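MHC class I antigen (Ctenopharyngodon idella, PDB 5H5Z) probably presents peptides at the cell surface for immune recognition, as a class I heavy chain paired with beta-2-microglobulin. Local coordinates at residues T91-Y96 and Q111-G116. Residues are numbered along the deposited sequence; the frame is centred on the assembly and turned at random.
Sequences TWQNMY and QYAYDG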
ATOM      1  N   THR A  91      19.327  -0.223  -5.137  1.00 27.95           N
ATOM      2  CA  THR A  91      18.439   0.147  -4.037  1.00 25.54           C
ATOM      3  C   THR A  91      18.802  -0.586  -2.754  1.00 27.82           C
ATOM      4  O   THR A  91      19.267  -1.731  -2.782  1.00 25.32           O
ATOM      5  CB  THR A  91      16.955  -0.151  -4.349  1.00 31.51           C
ATOM      6  OG1 THR A  91      16.724  -1.562  -4.277  1.00 34.53           O
ATOM      7  CG2 THR A  91      16.559   0.352  -5.731  1.00 28.70           C
ATOM      8  N   TRP A  92      18.564   0.092  -1.634  1.00 24.61           N
ATOM      9  CA  TRP A  92      18.778  -0.449  -0.310  1.00 21.96           C
ATOM     10  C   TRP A  92      17.526  -0.129   0.493  1.00 22.23           C
ATOM     11  O   TRP A  92      17.081   1.022   0.543  1.00 23.64           O
ATOM     12  CB  TRP A  92      20.027   0.191   0.316  1.00 21.77           C
ATOM     13  CG  TRP A  92      20.349  -0.250   1.722  1.00 23.42           C
ATOM     14  CD1 TRP A  92      20.341   0.528   2.849  1.00 25.76           C
ATOM     15  CD2 TRP A  92      20.737  -1.562   2.144  1.00 24.17           C
ATOM     16  NE1 TRP A  92      20.704  -0.219   3.946  1.00 23.89           N
ATOM     17  CE2 TRP A  92      20.954  -1.505   3.541  1.00 25.84           C
ATOM     18  CE3 TRP A  92      20.941  -2.782   1.472  1.00 23.88           C
ATOM     19  CZ2 TRP A  92      21.345  -2.623   4.286  1.00 23.88           C
ATOM     20  CZ3 TRP A  92      21.329  -3.894   2.212  1.00 23.71           C
ATOM     21  CH2 TRP A  92      21.525  -3.804   3.610  1.00 24.39           C
ATOM     22  N   GLN A  93      16.948  -1.160   1.100  1.00 22.29           N
ATOM     23  CA  GLN A  93      15.684  -1.019   1.818  1.00 20.95           C
ATOM     24  C   GLN A  93      15.763  -1.550   3.239  1.00 21.30           C
ATOM     25  O   GLN A  93      16.472  -2.515   3.519  1.00 21.61           O
ATOM     26  CB  GLN A  93      14.569  -1.764   1.086  1.00 21.34           C
ATOM     27  CG  GLN A  93      14.034  -1.081  -0.156  1.00 21.05           C
ATOM     28  CD  GLN A  93      13.243  -2.044  -1.026  1.00 23.96           C
ATOM     29  OE1 GLN A  93      13.805  -2.958  -1.627  1.00 23.48           O
ATOM     30  NE2 GLN A  93      11.934  -1.853  -1.082  1.00 21.22           N
ATOM     31  N   ASN A  94      15.000  -0.917   4.122  1.00 20.79           N
ATOM     32  CA  ASN A  94      14.838  -1.365   5.493  1.00 19.27           C
ATOM     33  C   ASN A  94      13.357  -1.243   5.836  1.00 20.39           C
ATOM     34  O   ASN A  94      12.731  -0.214   5.566  1.00 19.74           O
ATOM     35  CB  ASN A  94      15.700  -0.494   6.419  1.00 19.09           C
ATOM     36  CG  ASN A  94      15.616  -0.888   7.893  1.00 19.60           C
ATOM     37  OD1 ASN A  94      15.427  -2.055   8.257  1.00 21.86           O
ATOM     38  ND2 ASN A  94      15.815   0.095   8.752  1.00 18.68           N
ATOM     39  N   MET A  95      12.788  -2.310   6.381  1.00 17.82           N
ATOM     40  CA  MET A  95      11.482  -2.213   7.017  1.00 17.42           C
ATOM     41  C   MET A  95      11.567  -2.802   8.420  1.00 17.57           C
ATOM     42  O   MET A  95      12.199  -3.837   8.640  1.00 19.28           O
ATOM     43  CB  MET A  95      10.381  -2.890   6.187  1.00 19.89           C
ATOM     44  CG  MET A  95      10.557  -4.388   6.000  1.00 22.06           C
ATOM     45  SD  MET A  95       9.404  -5.082   4.807  1.00 33.43           S
ATOM     46  CE  MET A  95       7.835  -4.673   5.575  1.00 34.39           C
ATOM     47  N   TYR A  96      10.952  -2.122   9.376  1.00 17.11           N
ATOM     48  CA  TYR A  96      10.906  -2.633  10.725  1.00 16.11           C
ATOM     49  C   TYR A  96       9.639  -2.143  11.375  1.00 17.53           C
ATOM     50  O   TYR A  96       9.040  -1.165  10.924  1.00 18.18           O
ATOM     51  CB  TYR A  96      12.141  -2.206  11.536  1.00 16.63           C
ATOM     52  CG  TYR A  96      12.308  -0.719  11.744  1.00 17.02           C
ATOM     53  CD1 TYR A  96      11.756  -0.082  12.866  1.00 18.08           C
ATOM     54  CD2 TYR A  96      13.055   0.053  10.847  1.00 17.01           C
ATOM     55  CE1 TYR A  96      11.922   1.281  13.069  1.00 18.60           C
ATOM     56  CE2 TYR A  96      13.224   1.417  11.044  1.00 17.34           C
ATOM     57  CZ  TYR A  96      12.657   2.023  12.155  1.00 17.22           C
ATOM     58  OH  TYR A  96      12.827   3.370  12.353  1.00 21.13           O
ATOM     59  N   GLN A 111      14.239  -5.934   9.054  1.00 18.25           N
ATOM     60  CA  GLN A 111      14.685  -6.567   7.800  1.00 20.13           C
ATOM     61  C   GLN A 111      15.318  -5.570   6.838  1.00 19.28           C
ATOM     62  O   GLN A 111      14.917  -4.406   6.780  1.00 19.83           O
ATOM     63  CB  GLN A 111      13.502  -7.244   7.095  1.00 25.45           C
ATOM     64  CG  GLN A 111      12.826  -8.343   7.903  1.00 34.13           C
ATOM     65  CD  GLN A 111      11.421  -8.659   7.420  1.00 41.82           C
ATOM     66  OE1 GLN A 111      10.950  -8.110   6.427  1.00 44.49           O
ATOM     67  NE2 GLN A 111      10.744  -9.548   8.130  1.00 49.12           N
ATOM     68  N   TYR A 112      16.299  -6.043   6.071  1.00 20.79           N
ATOM     69  CA  TYR A 112      16.950  -5.234   5.043  1.00 22.14           C
ATOM     70  C   TYR A 112      16.984  -5.989   3.712  1.00 21.69           C
ATOM     71  O   TYR A 112      17.050  -7.217   3.699  1.00 21.70           O
ATOM     72  CB  TYR A 112      18.381  -4.896   5.463  1.00 22.62           C
ATOM     73  CG  TYR A 112      18.507  -4.007   6.694  1.00 19.79           C
ATOM     74  CD1 TYR A 112      18.442  -4.545   7.985  1.00 20.04           C
ATOM     75  CD2 TYR A 112      18.714  -2.632   6.565  1.00 20.20           C
ATOM     76  CE1 TYR A 112      18.572  -3.736   9.103  1.00 20.85           C
ATOM     77  CE2 TYR A 112      18.853  -1.815   7.686  1.00 20.72           C
ATOM     78  CZ  TYR A 112      18.774  -2.372   8.947  1.00 21.35           C
ATOM     79  OH  TYR A 112      18.916  -1.568  10.063  1.00 23.70           O
ATOM     80  N   ALA A 113      16.941  -5.251   2.602  1.00 21.31           N
ATOM     81  CA  ALA A 113      17.050  -5.843   1.261  1.00 21.31           C
ATOM     82  C   ALA A 113      17.931  -5.001   0.367  1.00 22.66           C
ATOM     83  O   ALA A 113      17.939  -3.768   0.465  1.00 22.08           O
ATOM     84  CB  ALA A 113      15.677  -6.003   0.617  1.00 21.02           C
ATOM     85  N   TYR A 114      18.670  -5.682  -0.506  1.00 22.89           N
ATOM     86  CA  TYR A 114      19.446  -5.031  -1.542  1.00 23.85           C
ATOM     87  C   TYR A 114      18.858  -5.395  -2.898  1.00 26.83           C
ATOM     88  O   TYR A 114      18.607  -6.572  -3.178  1.00 24.96           O
ATOM     89  CB  TYR A 114      20.914  -5.455  -1.466  1.00 27.64           C
ATOM     90  CG  TYR A 114      21.755  -4.897  -2.592  1.00 28.69           C
ATOM     91  CD1 TYR A 114      21.994  -3.527  -2.691  1.00 24.73           C
ATOM     92  CD2 TYR A 114      22.303  -5.736  -3.566  1.00 28.11           C
ATOM     93  CE1 TYR A 114      22.761  -3.003  -3.714  1.00 30.98           C
ATOM     94  CE2 TYR A 114      23.074  -5.222  -4.596  1.00 29.54           C
ATOM     95  CZ  TYR A 114      23.299  -3.858  -4.666  1.00 29.32           C
ATOM     96  OH  TYR A 114      24.061  -3.343  -5.687  1.00 34.53           O
ATOM     97  N   ASP A 115      18.645  -4.377  -3.731  1.00 24.78           N
ATOM     98  CA  ASP A 115      17.942  -4.527  -5.020  1.00 25.12           C
ATOM     99  C   ASP A 115      16.655  -5.348  -4.898  1.00 25.89           C
ATOM    100  O   ASP A 115      16.345  -6.178  -5.754  1.00 26.62           O
ATOM    101  CB  ASP A 115      18.879  -5.077  -6.111  1.00 24.96           C
ATOM    102  CG  ASP A 115      19.882  -4.043  -6.591  1.00 28.74           C
ATOM    103  OD1 ASP A 115      19.639  -2.833  -6.412  1.00 30.18           O
ATOM    104  OD2 ASP A 115      20.923  -4.434  -7.158  1.00 29.56           O
ATOM    105  N   GLY A 116      15.913  -5.109  -3.817  1.00 24.13           N
ATOM    106  CA  GLY A 116      14.623  -5.762  -3.594  1.00 25.28           C
ATOM    107  C   GLY A 116      14.671  -7.240  -3.241  1.00 25.35           C
ATOM    108  O   GLY A 116      13.665  -7.936  -3.356  1.00 25.66           O
TER
HETATM  109  O   HOH W   1      16.446  -3.048  -1.941  1.00 23.20           O
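Strand 91-96 pairs with strand 111-114 in one antiparallel beta hairpin, their axes 4.6 Å apart at closest approach and at 165°. Backbone pairing sets the register: Gln93 with Ala113 and Met95 with Gln111 form hydrogen-bonded pairs, Trp92 with Tyr114 and Asn94 with Tyr112 non-hydrogen-bonded ones. Gln93 N reaches Ala113 O at 2.9 Å in the carbonyl plane, whereas Ala113 N approaches Gln93 O from above the Gln93 carbonyl plane. Where segment 111-116 leaves the strand, Asp115 N still makes a nearly straight bond to Thr91 O, and the Asp115 carboxylate returns a second: OD1 accepts from Thr91 N at 2.9 Å, met nearly along its C-O axis, while OD2 bonds His90 ND1.

A water bridges the backbone and polar side chains here, accepting from Gly116 N, donating to Gln93 OE1 at 2.7 Å and bonding Thr91 OG1.

Aromatic contacts occupy the face bearing Trp92, Asn94, Tyr112 and Tyr114. With CG anti to the backbone N (chi1 -179°), Asn94 lays its amide flat over one Tyr112 face, the planes 2° apart. Trp92 CZ2 touches Tyr112 CD2 at 3.5 Å, yet the two rings, near parallel, are slid apart and barely overlap, with centroids 5.6 Å apart. Tyr114 CB abuts the Trp92 ring edge in its plane, 4.0 Å from CE3.

In the class I platform this aromatic face forms part of the groove floor: Trp92 packs on the bound peptide and on Ile76 of helix 55-82. Beneath, Gln93 NE2 bonds Trp61 O of beta-2-microglobulin; strands 3-13 and 117-123 flank the hairpin.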